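Local coordinates for protein probable acetyltransferases (Chromobacterium violaceum, PDB 3PZJ) that probably transfers acetyl groups, perhaps to protein N-termini beginning with serine or alanine, as a member of the GNAT acetyltransferase family, at residues S62-E65 / G70-E73; L108-M113 / L145-E150; C156-D161 / A169-F174; L182-A185 / R191-D194. One frame throughout, in Å; residues are numbered along the deposited sequence.

Contact 1 (S62-E65 / G70-E73); sequences SHWE and GPFE
Trp64 lays its indole along the backbone of Gly70 and Pro71 and reaches Phe72 with its far end. Trp64 CB lies 3.7 Å from Gly70 C. With CG anti to the carbonyl carbon (chi1 -45°), the ring plane is carried across the 70-73 segment, and CG and CD2 come over the CA of Gly70. Gly70 CA lies 4.0 Å from the centroid of the five-membered ring of Trp64, as a CH-pi donor. On the same face Pro71, which follows a cis peptide, places its CA 3.7 Å from that Trp64 centroid, a second CH-pi contact, while Trp64 CD1 meets Pro71 CB at 3.4 Å. Farther out, CZ2, CZ3 and CH2 run onto the edge of Phe72, with Trp64 CH2 and Phe72 CE2 3.6 Å apart. Phe72 points its edge at the indole face in a T-shaped pair, planes at 85°. The opposite face of the indole carries CD2 of His63, whose NE2 bonds to Asn126.

Both segments belong to the long connection between helices 46-58 and 75-87 of the GNAT domain. Phe57 of the first helix meets Trp64 edge-to-face, and Phe78 and Trp81 of the second meet Phe72. Between 62-65 and 70-73 themselves, cohesion rests on close packing and on C-H groups set over the indole, and polar ties of the loop, such as His63 to Asn126, lie outside this pairing.

Contact 2 (L108-M113 / L145-E150); sequences LGYRQM and LKTAFE
Tyr110 reaches from its strand to the helix like a strut, its phenol pointing end-on at the backbone of Thr147 and Ala148. CG is anti to the carbonyl carbon (chi1 -59°), which sends the ring off the sheet so that the hydroxyl, not the ring face, arrives first. Tyr110 OH stands 3.4 Å from Thr147 CB and 3.6 Å from Thr147 CG2, the two side chains crossing at about a right angle. Lower down the ring, Tyr110 CE1 lies 4.0 Å from Ala148 CB, and the methyl sits obliquely to the ring. Tyr110 OH also comes within 3.4 Å of Ala148 N, but the angle is too poor for a hydrogen bond. The Tyr110 hydroxyl is hydrogen-bonded instead to Leu144 O, one residue before the 145-150 segment, so the phenol is tied to the helix backbone.

Here strand 106-114 of the central GNAT sheet is packed against helix 135-150, which lies across one face of that sheet. The two backbones stay well apart, the nearest CA atoms, those of Tyr110 and Ala148, being 9.0 Å from each other, and the phenol spans the gap. Thr147 turns its own hydroxyl back along the helix: OG1 is beside the backbone N and bonds to Leu143 O, while CG2, anti to that N, is the branch offered to Tyr110. On the sheet side Ile120 of strand 119-127 packs against Tyr110, and backbone hydrogen bonds join Tyr110 to Ala92.

Contact 3 (C156-D161 / A169-F174); sequences CEWRCD and AAARRF
A beta-alpha unit of the GNAT fold, strand 155-161 followed by helix 165-174, is packed here through Trp158, which the strand sends toward Ala170, Ala171 and Phe174. Strand and helix segments run nearly antiparallel, at 157°, with their axes 9.3 Å apart at closest approach. CG of Trp158 is anti to the backbone N (chi1 -180°), and this carries the indole out from the strand toward the helix. Its pyrrole half takes the methyl of Ala171: Ala171 CB sits 3.7 Å from the centroid of the five-membered ring of Trp158, almost on the ring normal, a CH-pi contact over one face. Among single atoms, Trp158 CD1 comes nearest to Ala171 CB, at 3.6 Å. The benzo half continues along the helix. Ala170 CB approaches CZ2 of Trp158 obliquely at 4.2 Å, and Phe174 CE2 meets Trp158 CH2 at 3.9 Å. CH2 lies near the plane of the phenyl ring, at its edge, yet the two ring planes are inclined at 58°, so the pair is neither stacked nor T-shaped.

On the other side of the strand Arg159 NE forms a salt bridge with Glu157 OE2 at 2.8 Å, the oxygen being met from above the carboxylate plane. Toward the helix the interface is apolar, the Trp158 rings being held by CH-pi and van der Waals packing. A hydrogen bond from NE1 to Ser167 OG, earlier on the same helix, satisfies the one polar atom of the indole and fixes the rotation of the ring.

Contact 4 (L182-A185 / R191-D194); sequences LRQA and RNRD
Asp194 OD1 grips the backbone N of Gln184 at 2.8 Å in a nearly straight hydrogen bond, 173° at the hydrogen, and this is the tight centre of the contact. The Gln184 backbone N-H comes from the anti side of the carboxylate, tilted out of its plane. Asn192 ND2 reaches Asp194 OD1 at 2.9 Å from above the carboxylate plane, on the face opposite Gln184 N. With Asp194 CG anti to the carbonyl carbon (chi1 -59°), OD1 is placed where both donors can meet it. One carboxylate oxygen thus ties the corner at Gln184 to its own strand. Close by, Asp194 CA makes a C-H contact of 3.2 Å with Leu182 O.

The segments belong to the beta hairpin of strands 177-188 and 191-201, at the edge of the sheet within the chain, where the first strand turns a corner at Arg183 and Gln184. Past that corner the pairing is loose: Ala185 N bonds only weakly to Arg193 O, at 3.0 Å with an angle of 125°. Asn192 OD1 also lies 3.3 Å from Gln184 CG.

Arg183 turns away from the hairpin partner, though Arg183 CB stays 4.1 Å from Asp194 OD1. Its guanidinium instead engages the second subunit, with salt bridges to Glu179 and Glu204 and a hydrogen bond to Ser199 of that chain. Asn192 OD1 likewise accepts from Arg154 of the second subunit.

Overall arrangement
Contact 2 is buried near the middle of the chain; contacts 1, 3 and 4 are partly buried, 1 and 4 being farther out, their centres about 17 and 19 Å from the centre of the chain. Contacts 2 and 3 pack helices on the central sheet and touch each other, Leu145 CD2 resting on Cys156 CB. Contact 3 also adjoins contact 4, since strands 155-161 and 191-201 are sheet neighbours. Contact 1 lies within an interhelical loop and touches none of the others. In contacts 1 to 3 an aromatic side chain meets the other segment without hydrogen bonds between the segments, through ring faces in 1 and 3 and mainly the phenol end in 2, whereas contact 4, beside the second subunit, relies on polar bonds.

Contact 1 (S62-E65 / G70-E73)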
# COMPACT_ATOMS: atom_id res chain seq x y z
N SER A 62 23.08 -13.33 -8.21
CA SER A 62 22.09 -14.04 -7.36
C SER A 62 21.53 -13.13 -6.26
O SER A 62 20.46 -13.37 -5.79
CB SER A 62 22.67 -15.34 -6.77
OG SER A 62 23.60 -15.04 -5.75
N HIS A 63 22.22 -12.04 -5.94
CA HIS A 63 21.76 -11.04 -4.99
C HIS A 63 20.31 -10.57 -5.25
O HIS A 63 19.51 -10.39 -4.34
CB HIS A 63 22.71 -9.82 -4.96
CG HIS A 63 22.25 -8.76 -4.02
ND1 HIS A 63 22.31 -8.89 -2.65
CD2 HIS A 63 21.53 -7.63 -4.26
CE1 HIS A 63 21.73 -7.84 -2.09
NE2 HIS A 63 21.24 -7.07 -3.05
N TRP A 64 19.96 -10.44 -6.52
CA TRP A 64 18.73 -9.84 -6.97
C TRP A 64 17.59 -10.88 -7.11
O TRP A 64 16.48 -10.50 -7.38
CB TRP A 64 18.99 -9.06 -8.29
CG TRP A 64 20.25 -8.21 -8.27
CD1 TRP A 64 21.45 -8.50 -8.86
CD2 TRP A 64 20.43 -6.94 -7.61
NE1 TRP A 64 22.37 -7.49 -8.59
CE2 TRP A 64 21.74 -6.52 -7.85
CE3 TRP A 64 19.60 -6.14 -6.80
CZ2 TRP A 64 22.23 -5.36 -7.33
CZ3 TRP A 64 20.08 -5.00 -6.31
CH2 TRP A 64 21.39 -4.60 -6.57
N GLU A 65 17.85 -12.17 -6.81
CA GLU A 65 16.98 -13.29 -7.19
C GLU A 65 15.53 -13.08 -6.78
O GLU A 65 14.61 -13.38 -7.55
CB GLU A 65 17.46 -14.64 -6.54
CG GLU A 65 16.56 -15.84 -6.93
CD GLU A 65 17.09 -17.19 -6.48
OE1 GLU A 65 18.23 -17.26 -5.97
OE2 GLU A 65 16.32 -18.17 -6.66
N GLY A 70 17.22 -5.30 -10.47
CA GLY A 70 18.49 -5.94 -10.64
C GLY A 70 18.40 -7.23 -11.47
O GLY A 70 17.34 -7.77 -11.74
N PRO A 71 19.53 -7.71 -11.94
CA PRO A 71 20.83 -7.06 -11.90
C PRO A 71 20.89 -5.89 -12.85
O PRO A 71 19.98 -5.66 -13.64
CB PRO A 71 21.80 -8.19 -12.27
CG PRO A 71 20.95 -9.23 -12.97
CD PRO A 71 19.55 -9.07 -12.55
N PHE A 72 21.94 -5.10 -12.70
CA PHE A 72 22.12 -3.87 -13.47
C PHE A 72 23.23 -4.06 -14.51
O PHE A 72 24.29 -4.60 -14.20
CB PHE A 72 22.36 -2.74 -12.49
CG PHE A 72 21.20 -2.49 -11.58
CD1 PHE A 72 20.11 -1.71 -12.00
CD2 PHE A 72 21.14 -3.10 -10.34
CE1 PHE A 72 19.01 -1.49 -11.13
CE2 PHE A 72 20.03 -2.93 -9.50
CZ PHE A 72 18.99 -2.10 -9.90
N GLU A 73 22.96 -3.69 -15.75
CA GLU A 73 23.90 -4.01 -16.82
C GLU A 73 25.20 -3.21 -16.70
O GLU A 73 26.18 -3.57 -17.33
CB GLU A 73 23.28 -3.76 -18.21
CG GLU A 73 23.37 -2.31 -18.67
CD GLU A 73 22.51 -2.01 -19.90
OE1 GLU A 73 21.59 -1.11 -19.83
OE2 GLU A 73 22.73 -2.68 -20.94

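Contact 2 (L108-M113 / L145-E150)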
# COMPACT_ATOMS: atom_id res chain seq x y z
N LEU A 108 19.72 0.52 2.45
CA LEU A 108 18.36 0.24 2.87
C LEU A 108 17.62 1.53 3.18
O LEU A 108 18.18 2.55 3.16
CB LEU A 108 18.33 -0.69 4.07
CG LEU A 108 18.47 -0.09 5.43
CD1 LEU A 108 18.02 -1.05 6.49
CD2 LEU A 108 19.81 0.39 5.66
N GLY A 109 16.33 1.47 3.39
CA GLY A 109 15.59 2.66 3.71
C GLY A 109 14.12 2.47 3.99
O GLY A 109 13.74 1.41 4.35
N TYR A 110 13.35 3.53 3.82
CA TYR A 110 11.93 3.51 4.01
C TYR A 110 11.26 3.62 2.64
O TYR A 110 11.76 4.30 1.70
CB TYR A 110 11.54 4.71 4.85
CG TYR A 110 12.17 4.81 6.24
CD1 TYR A 110 11.95 3.84 7.20
CD2 TYR A 110 12.93 5.93 6.62
CE1 TYR A 110 12.44 3.99 8.49
CE2 TYR A 110 13.45 6.05 7.92
CZ TYR A 110 13.21 5.07 8.82
OH TYR A 110 13.68 5.23 10.07
N ARG A 111 10.11 2.98 2.51
CA ARG A 111 9.25 3.26 1.39
C ARG A 111 7.83 3.25 1.84
O ARG A 111 7.49 2.91 3.00
CB ARG A 111 9.45 2.26 0.27
CG ARG A 111 9.12 0.81 0.75
CD ARG A 111 9.58 -0.26 -0.33
NE ARG A 111 9.00 0.03 -1.62
CZ ARG A 111 7.79 -0.40 -2.06
NH1 ARG A 111 7.01 -1.19 -1.33
NH2 ARG A 111 7.35 -0.03 -3.27
N GLN A 112 6.99 3.68 0.93
CA GLN A 112 5.54 3.79 1.22
C GLN A 112 5.32 4.57 2.56
O GLN A 112 4.53 4.15 3.37
CB GLN A 112 4.88 2.39 1.27
CG GLN A 112 4.96 1.60 -0.02
CD GLN A 112 4.17 2.25 -1.10
OE1 GLN A 112 4.72 2.89 -2.02
NE2 GLN A 112 2.90 2.13 -1.01
N MSE A 113 6.05 5.66 2.78
CA MSE A 113 5.85 6.51 3.95
C MSE A 113 4.48 7.20 3.80
O MSE A 113 4.16 7.82 2.72
CB MSE A 113 6.96 7.55 4.06
CG MSE A 113 6.67 8.67 5.03
SE MSE A 113 8.15 9.88 5.04
CE MSE A 113 9.65 8.66 5.40
N LEU A 145 14.25 1.25 12.67
CA LEU A 145 13.05 1.08 13.52
C LEU A 145 13.02 2.20 14.59
O LEU A 145 11.99 2.92 14.73
CB LEU A 145 13.08 -0.31 14.14
CG LEU A 145 12.76 -1.44 13.15
CD1 LEU A 145 13.16 -2.79 13.80
CD2 LEU A 145 11.25 -1.40 12.81
N LYS A 146 14.14 2.35 15.30
CA LYS A 146 14.23 3.34 16.36
C LYS A 146 13.82 4.68 15.81
O LYS A 146 13.00 5.38 16.40
CB LYS A 146 15.65 3.42 16.89
CG LYS A 146 15.86 4.40 18.08
CD LYS A 146 17.37 4.53 18.28
CE LYS A 146 17.71 5.19 19.62
NZ LYS A 146 19.01 4.58 20.11
N THR A 147 14.37 5.01 14.63
CA THR A 147 14.16 6.30 14.05
C THR A 147 12.71 6.53 13.67
O THR A 147 12.17 7.64 13.85
CB THR A 147 15.11 6.54 12.84
OG1 THR A 147 16.50 6.51 13.26
CG2 THR A 147 14.81 7.88 12.23
N ALA A 148 12.08 5.51 13.10
CA ALA A 148 10.70 5.63 12.68
C ALA A 148 9.79 5.83 13.90
O ALA A 148 8.85 6.73 13.88
CB ALA A 148 10.26 4.37 11.85
N PHE A 149 9.99 5.05 14.94
CA PHE A 149 9.14 5.20 16.12
C PHE A 149 9.39 6.56 16.81
O PHE A 149 8.44 7.21 17.28
CB PHE A 149 9.27 3.97 17.05
CG PHE A 149 8.76 2.70 16.39
CD1 PHE A 149 7.42 2.61 16.01
CD2 PHE A 149 9.58 1.61 16.12
CE1 PHE A 149 6.90 1.50 15.41
CE2 PHE A 149 9.05 0.47 15.48
CZ PHE A 149 7.75 0.40 15.11
N GLU A 150 10.64 7.02 16.84
CA GLU A 150 10.95 8.36 17.40
C GLU A 150 10.31 9.45 16.55
O GLU A 150 10.05 10.56 17.02
CB GLU A 150 12.48 8.59 17.54
CG GLU A 150 13.02 7.76 18.73
CD GLU A 150 14.52 7.92 19.03
OE1 GLU A 150 15.27 8.54 18.23
OE2 GLU A 150 14.89 7.33 20.07

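Contact 3 (C156-D161 / A169-F174)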
# COMPACT_ATOMS: atom_id res chain seq x y z
N CYS A 156 5.48 -0.16 11.36
CA CYS A 156 6.62 -0.33 10.53
C CYS A 156 6.49 -1.66 9.72
O CYS A 156 6.40 -2.59 10.48
CB CYS A 156 7.96 -0.25 11.26
SG CYS A 156 8.44 1.41 11.78
N GLU A 157 6.36 -1.74 8.42
CA GLU A 157 6.19 -2.99 7.74
C GLU A 157 7.53 -3.52 7.28
O GLU A 157 8.46 -2.79 7.12
CB GLU A 157 5.33 -2.83 6.50
CG GLU A 157 3.94 -2.73 6.77
CD GLU A 157 3.10 -2.66 5.53
OE1 GLU A 157 1.91 -2.65 5.71
OE2 GLU A 157 3.60 -2.62 4.43
N TRP A 158 7.56 -4.82 7.06
CA TRP A 158 8.59 -5.50 6.33
C TRP A 158 7.85 -6.42 5.38
O TRP A 158 6.99 -7.14 5.78
CB TRP A 158 9.49 -6.29 7.26
CG TRP A 158 10.63 -7.06 6.63
CD1 TRP A 158 10.55 -8.13 5.81
CD2 TRP A 158 12.02 -6.82 6.82
NE1 TRP A 158 11.79 -8.56 5.47
CE2 TRP A 158 12.71 -7.78 6.08
CE3 TRP A 158 12.75 -5.90 7.56
CZ2 TRP A 158 14.09 -7.83 6.06
CZ3 TRP A 158 14.10 -5.95 7.51
CH2 TRP A 158 14.75 -6.91 6.78
N ARG A 159 8.19 -6.32 4.11
CA ARG A 159 7.55 -7.14 3.06
C ARG A 159 8.60 -7.93 2.24
O ARG A 159 9.72 -7.47 2.00
CB ARG A 159 6.79 -6.30 2.06
CG ARG A 159 5.60 -5.63 2.60
CD ARG A 159 4.78 -4.86 1.55
NE ARG A 159 3.63 -4.28 2.22
CZ ARG A 159 2.43 -4.15 1.68
NH1 ARG A 159 1.47 -3.55 2.37
NH2 ARG A 159 2.24 -4.53 0.45
N CYS A 160 8.23 -9.13 1.80
CA CYS A 160 9.12 -9.92 0.92
C CYS A 160 8.40 -10.89 0.04
O CYS A 160 7.25 -11.21 0.21
CB CYS A 160 10.21 -10.64 1.74
SG CYS A 160 9.62 -11.94 2.77
N ASP A 161 9.08 -11.30 -1.02
CA ASP A 161 8.57 -12.36 -1.88
C ASP A 161 8.47 -13.57 -1.04
O ASP A 161 9.35 -13.88 -0.25
CB ASP A 161 9.49 -12.52 -3.11
CG ASP A 161 8.95 -13.51 -4.14
OD1 ASP A 161 8.67 -14.69 -3.78
OD2 ASP A 161 8.90 -13.10 -5.34
N ALA A 169 12.84 -14.80 7.46
CA ALA A 169 13.42 -15.28 8.72
C ALA A 169 14.09 -14.10 9.39
O ALA A 169 14.01 -13.94 10.63
CB ALA A 169 14.44 -16.43 8.45
N ALA A 170 14.66 -13.22 8.59
CA ALA A 170 15.17 -11.96 9.11
C ALA A 170 14.08 -11.13 9.78
O ALA A 170 14.27 -10.63 10.85
CB ALA A 170 15.89 -11.09 7.97
N ALA A 171 12.99 -10.91 9.09
CA ALA A 171 11.89 -10.18 9.71
C ALA A 171 11.51 -10.75 11.07
O ALA A 171 11.39 -10.04 12.08
CB ALA A 171 10.65 -10.15 8.75
N ARG A 172 11.32 -12.05 11.12
CA ARG A 172 10.94 -12.68 12.39
C ARG A 172 12.04 -12.54 13.45
O ARG A 172 11.74 -12.31 14.62
CB ARG A 172 10.51 -14.15 12.16
CG ARG A 172 9.17 -14.29 11.53
CD ARG A 172 8.91 -15.75 11.11
NE ARG A 172 7.63 -16.06 10.47
CZ ARG A 172 6.44 -16.08 11.07
NH1 ARG A 172 6.31 -15.76 12.34
NH2 ARG A 172 5.39 -16.45 10.41
N ARG A 173 13.27 -12.61 13.03
CA ARG A 173 14.40 -12.53 13.91
C ARG A 173 14.44 -11.13 14.51
O ARG A 173 14.73 -10.99 15.64
CB ARG A 173 15.66 -12.85 13.13
CG ARG A 173 16.89 -12.89 13.90
CD ARG A 173 17.99 -13.66 13.25
NE ARG A 173 18.23 -13.29 11.89
CZ ARG A 173 18.10 -14.11 10.85
NH1 ARG A 173 18.38 -13.68 9.66
NH2 ARG A 173 17.72 -15.37 11.01
N PHE A 174 14.11 -10.13 13.72
CA PHE A 174 14.07 -8.72 14.17
C PHE A 174 12.88 -8.39 15.04
O PHE A 174 12.84 -7.36 15.68
CB PHE A 174 14.16 -7.78 12.97
CG PHE A 174 15.46 -7.86 12.20
CD1 PHE A 174 16.68 -8.11 12.84
CD2 PHE A 174 15.46 -7.77 10.84
CE1 PHE A 174 17.90 -8.20 12.09
CE2 PHE A 174 16.66 -7.84 10.08
CZ PHE A 174 17.87 -8.08 10.70

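Contact 4 (L182-A185 / R191-D194)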
# COMPACT_ATOMS: atom_id res chain seq x y z
N LEU A 182 -0.18 -11.66 0.65
CA LEU A 182 -0.88 -11.08 -0.46
C LEU A 182 -0.60 -11.93 -1.71
O LEU A 182 0.49 -11.84 -2.33
CB LEU A 182 -0.46 -9.63 -0.64
CG LEU A 182 -1.12 -8.53 0.17
CD1 LEU A 182 -1.67 -9.01 1.51
CD2 LEU A 182 -0.22 -7.27 0.26
N ARG A 183 -1.58 -12.76 -2.09
CA ARG A 183 -1.39 -13.69 -3.14
C ARG A 183 -1.47 -13.00 -4.50
O ARG A 183 -2.37 -12.22 -4.73
CB ARG A 183 -2.44 -14.78 -3.06
CG ARG A 183 -2.59 -15.47 -1.63
CD ARG A 183 -3.87 -16.30 -1.61
NE ARG A 183 -5.01 -15.42 -1.88
CZ ARG A 183 -6.18 -15.82 -2.34
NH1 ARG A 183 -6.40 -17.13 -2.54
NH2 ARG A 183 -7.16 -14.94 -2.55
N GLN A 184 -0.61 -13.43 -5.44
CA GLN A 184 -0.53 -12.82 -6.79
C GLN A 184 -0.51 -11.27 -6.71
O GLN A 184 -1.14 -10.58 -7.52
CB GLN A 184 -1.67 -13.29 -7.72
CG GLN A 184 -1.72 -14.82 -7.77
CD GLN A 184 -2.67 -15.39 -8.82
OE1 GLN A 184 -3.48 -14.68 -9.44
NE2 GLN A 184 -2.60 -16.69 -8.98
N ALA A 185 0.31 -10.76 -5.81
CA ALA A 185 0.40 -9.33 -5.57
C ALA A 185 1.12 -8.65 -6.71
O ALA A 185 0.75 -7.51 -7.14
CB ALA A 185 1.15 -9.08 -4.24
N ARG A 191 7.54 -13.96 -13.42
CA ARG A 191 6.89 -14.95 -12.60
C ARG A 191 6.01 -14.30 -11.52
O ARG A 191 6.14 -13.13 -11.23
CB ARG A 191 7.89 -16.01 -12.07
CG ARG A 191 8.92 -15.60 -11.05
CD ARG A 191 9.87 -16.80 -10.75
NE ARG A 191 9.18 -17.92 -10.06
CZ ARG A 191 9.74 -19.09 -9.71
NH1 ARG A 191 11.01 -19.36 -9.99
NH2 ARG A 191 9.00 -20.02 -9.11
N ASN A 192 5.08 -15.09 -11.00
CA ASN A 192 4.24 -14.70 -9.92
C ASN A 192 5.06 -14.33 -8.67
O ASN A 192 6.10 -14.95 -8.36
CB ASN A 192 3.30 -15.83 -9.56
CG ASN A 192 2.40 -15.46 -8.43
OD1 ASN A 192 1.48 -14.69 -8.66
ND2 ASN A 192 2.64 -15.99 -7.21
N ARG A 193 4.57 -13.34 -7.94
CA ARG A 193 5.04 -13.04 -6.60
C ARG A 193 3.87 -12.93 -5.66
O ARG A 193 2.97 -12.21 -5.93
CB ARG A 193 5.79 -11.73 -6.54
CG ARG A 193 5.95 -11.25 -5.13
CD ARG A 193 7.12 -10.32 -4.93
NE ARG A 193 6.95 -9.51 -3.74
CZ ARG A 193 7.81 -8.65 -3.24
NH1 ARG A 193 7.48 -8.01 -2.17
NH2 ARG A 193 8.96 -8.41 -3.80
N ASP A 194 3.90 -13.69 -4.59
CA ASP A 194 3.04 -13.51 -3.45
C ASP A 194 3.89 -12.81 -2.44
O ASP A 194 5.06 -13.18 -2.18
CB ASP A 194 2.63 -14.87 -2.81
CG ASP A 194 1.89 -15.82 -3.76
OD1 ASP A 194 1.23 -15.44 -4.72
OD2 ASP A 194 1.96 -16.98 -3.50